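Long-range contact in putative isomerase (PDB 2OQH), which probably acts as a glucarate dehydratase of the enolase superfamily, removing water from D-glucarate to give 5-dehydro-4-deoxy-D-glucarate: residues A[11-16]-A[364-369]. Numbering follows the deposited sequence.
Sequences WVVNLP and HYAGVN
On strand 5-15, an outermost strand of the antiparallel sheet in the N-terminal domain of this enolase-superfamily protein, the end of helix 359-368 docks against the outer edge, 364-368 crossing 11-15 at 83°. Tyr365 carries much of the contact. Tyr365 CB lies 3.8 Å from Val13 CB and also touches Leu15 CD1. With CG anti to the carbonyl carbon (chi1 -70°), the ring runs along the strand: Tyr365 CD1 sits 3.0 Å from Asn14 O, CE1 approaches Pro16 CD, and OH ends in a hydrogen bond to Asp332. The ring is sandwiched, His364 CD2 over the centre of one face and Leu15 CG nearer the rim of the other. The backbone O of Tyr365 accepts from Asn14 N at 3.2 Å, the donor standing above the carbonyl plane. Past the helix's C-terminal end, the Asn14 and Asn369 amides cross almost perpendicularly; an alanine at Asn14 would remove one of them and probably leave Asn369 less firmly held. Water 1 donates to both Val12 O and Ala366 O. Two polar groups on this outer edge, Asn14 N and Val12 O, are thus met by a helix carbonyl, and by a water and a CA-H...O contact from Ala366, rather than by another strand.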
loop_
_atom_site.group_PDB
_atom_site.type_symbol
_atom_site.label_atom_id
_atom_site.label_comp_id
_atom_site.label_asym_id
_atom_site.label_seq_id
_atom_site.Cartn_x
_atom_site.Cartn_y
_atom_site.Cartn_z
ATOM N N TRP A 11 -17.502 -2.083 10.962
ATOM C CA TRP A 11 -18.449 -2.030 9.851
ATOM C C TRP A 11 -17.737 -2.547 8.614
ATOM O O TRP A 11 -16.531 -2.384 8.481
ATOM C CB TRP A 11 -18.880 -0.592 9.545
ATOM C CG TRP A 11 -19.727 0.093 10.581
ATOM C CD1 TRP A 11 -21.094 0.120 10.642
ATOM C CD2 TRP A 11 -19.258 0.905 11.666
ATOM N NE1 TRP A 11 -21.501 0.908 11.696
ATOM C CE2 TRP A 11 -20.394 1.401 12.341
ATOM C CE3 TRP A 11 -17.985 1.265 12.133
ATOM C CZ2 TRP A 11 -20.294 2.242 13.461
ATOM C CZ3 TRP A 11 -17.888 2.104 13.251
ATOM C CH2 TRP A 11 -19.035 2.578 13.897
ATOM N N VAL A 12 -18.487 -3.178 7.721
ATOM C CA VAL A 12 -17.937 -3.645 6.456
ATOM C C VAL A 12 -18.713 -2.810 5.447
ATOM O O VAL A 12 -19.938 -2.724 5.519
ATOM C CB VAL A 12 -18.200 -5.146 6.201
ATOM C CG1 VAL A 12 -17.723 -5.523 4.803
ATOM C CG2 VAL A 12 -17.450 -5.982 7.224
ATOM N N VAL A 13 -18.007 -2.174 4.523
ATOM C CA VAL A 13 -18.667 -1.320 3.549
ATOM C C VAL A 13 -18.212 -1.560 2.113
ATOM O O VAL A 13 -17.114 -2.073 1.873
ATOM C CB VAL A 13 -18.427 0.160 3.892
ATOM C CG1 VAL A 13 -18.914 0.458 5.300
ATOM C CG2 VAL A 13 -16.942 0.476 3.782
ATOM N N ASN A 14 -19.076 -1.183 1.170
ATOM C CA ASN A 14 -18.806 -1.312 -0.261
ATOM C C ASN A 14 -18.821 0.102 -0.824
ATOM O O ASN A 14 -19.818 0.810 -0.680
ATOM C CB ASN A 14 -19.911 -2.103 -0.971
ATOM C CG ASN A 14 -19.876 -3.589 -0.669
ATOM O OD1 ASN A 14 -19.014 -4.073 0.067
ATOM N ND2 ASN A 14 -20.829 -4.327 -1.246
ATOM N N LEU A 15 -17.731 0.531 -1.442
ATOM C CA LEU A 15 -17.703 1.864 -2.028
ATOM C C LEU A 15 -17.422 1.743 -3.506
ATOM O O LEU A 15 -16.685 0.849 -3.939
ATOM C CB LEU A 15 -16.651 2.756 -1.364
ATOM C CG LEU A 15 -17.056 3.310 0.003
ATOM C CD1 LEU A 15 -16.996 2.200 1.033
ATOM C CD2 LEU A 15 -16.126 4.435 0.405
ATOM N N PRO A 16 -18.021 2.635 -4.312
ATOM C CA PRO A 16 -17.829 2.621 -5.761
ATOM C C PRO A 16 -16.430 3.081 -6.159
ATOM O O PRO A 16 -15.774 3.824 -5.424
ATOM C CB PRO A 16 -18.910 3.582 -6.246
ATOM C CG PRO A 16 -18.901 4.628 -5.169
ATOM C CD PRO A 16 -18.870 3.774 -3.908
ATOM N N HIS A 364 -24.687 4.022 5.526
ATOM C CA HIS A 364 -25.235 3.798 4.187
ATOM C C HIS A 364 -24.487 2.701 3.424
ATOM O O HIS A 364 -25.090 1.752 2.916
ATOM C CB HIS A 364 -25.193 5.106 3.384
ATOM C CG HIS A 364 -25.557 4.948 1.937
ATOM N ND1 HIS A 364 -26.823 4.598 1.515
ATOM C CD2 HIS A 364 -24.816 5.099 0.813
ATOM C CE1 HIS A 364 -26.846 4.540 0.194
ATOM N NE2 HIS A 364 -25.639 4.841 -0.257
ATOM N N TYR A 365 -23.166 2.824 3.353
ATOM C CA TYR A 365 -22.370 1.850 2.623
ATOM C C TYR A 365 -22.227 0.499 3.292
ATOM O O TYR A 365 -21.770 -0.455 2.662
ATOM C CB TYR A 365 -21.007 2.449 2.298
ATOM C CG TYR A 365 -21.146 3.531 1.253
ATOM C CD1 TYR A 365 -21.535 3.215 -0.046
ATOM C CD2 TYR A 365 -20.952 4.872 1.572
ATOM C CE1 TYR A 365 -21.735 4.204 -1.005
ATOM C CE2 TYR A 365 -21.150 5.878 0.616
ATOM C CZ TYR A 365 -21.545 5.531 -0.673
ATOM O OH TYR A 365 -21.775 6.506 -1.624
ATOM N N ALA A 366 -22.619 0.409 4.560
ATOM C CA ALA A 366 -22.563 -0.866 5.255
ATOM C C ALA A 366 -23.804 -1.627 4.811
ATOM O O ALA A 366 -23.809 -2.855 4.777
ATOM C CB ALA A 366 -22.585 -0.666 6.762
ATOM N N GLY A 367 -24.851 -0.877 4.467
ATOM C CA GLY A 367 -26.096 -1.480 4.018
ATOM C C GLY A 367 -25.965 -1.981 2.593
ATOM O O GLY A 367 -26.618 -2.951 2.194
ATOM N N VAL A 368 -25.113 -1.310 1.825
ATOM C CA VAL A 368 -24.870 -1.692 0.450
ATOM C C VAL A 368 -24.169 -3.039 0.470
ATOM O O VAL A 368 -24.493 -3.930 -0.319
ATOM C CB VAL A 368 -23.976 -0.677 -0.250
ATOM C CG1 VAL A 368 -23.864 -1.025 -1.726
ATOM C CG2 VAL A 368 -24.547 0.721 -0.058
ATOM N N ASN A 369 -23.201 -3.175 1.374
ATOM C CA ASN A 369 -22.470 -4.424 1.531
ATOM C C ASN A 369 -23.492 -5.491 1.935
ATOM O O ASN A 369 -23.417 -6.620 1.402
ATOM C CB ASN A 369 -21.393 -4.283 2.618
ATOM C CG ASN A 369 -20.656 -5.589 2.892
ATOM O OD1 ASN A 369 -19.940 -6.110 2.029
ATOM N ND2 ASN A 369 -20.829 -6.125 4.098
HETATM O O HOH W 1 -22.305 -4.792 5.983
#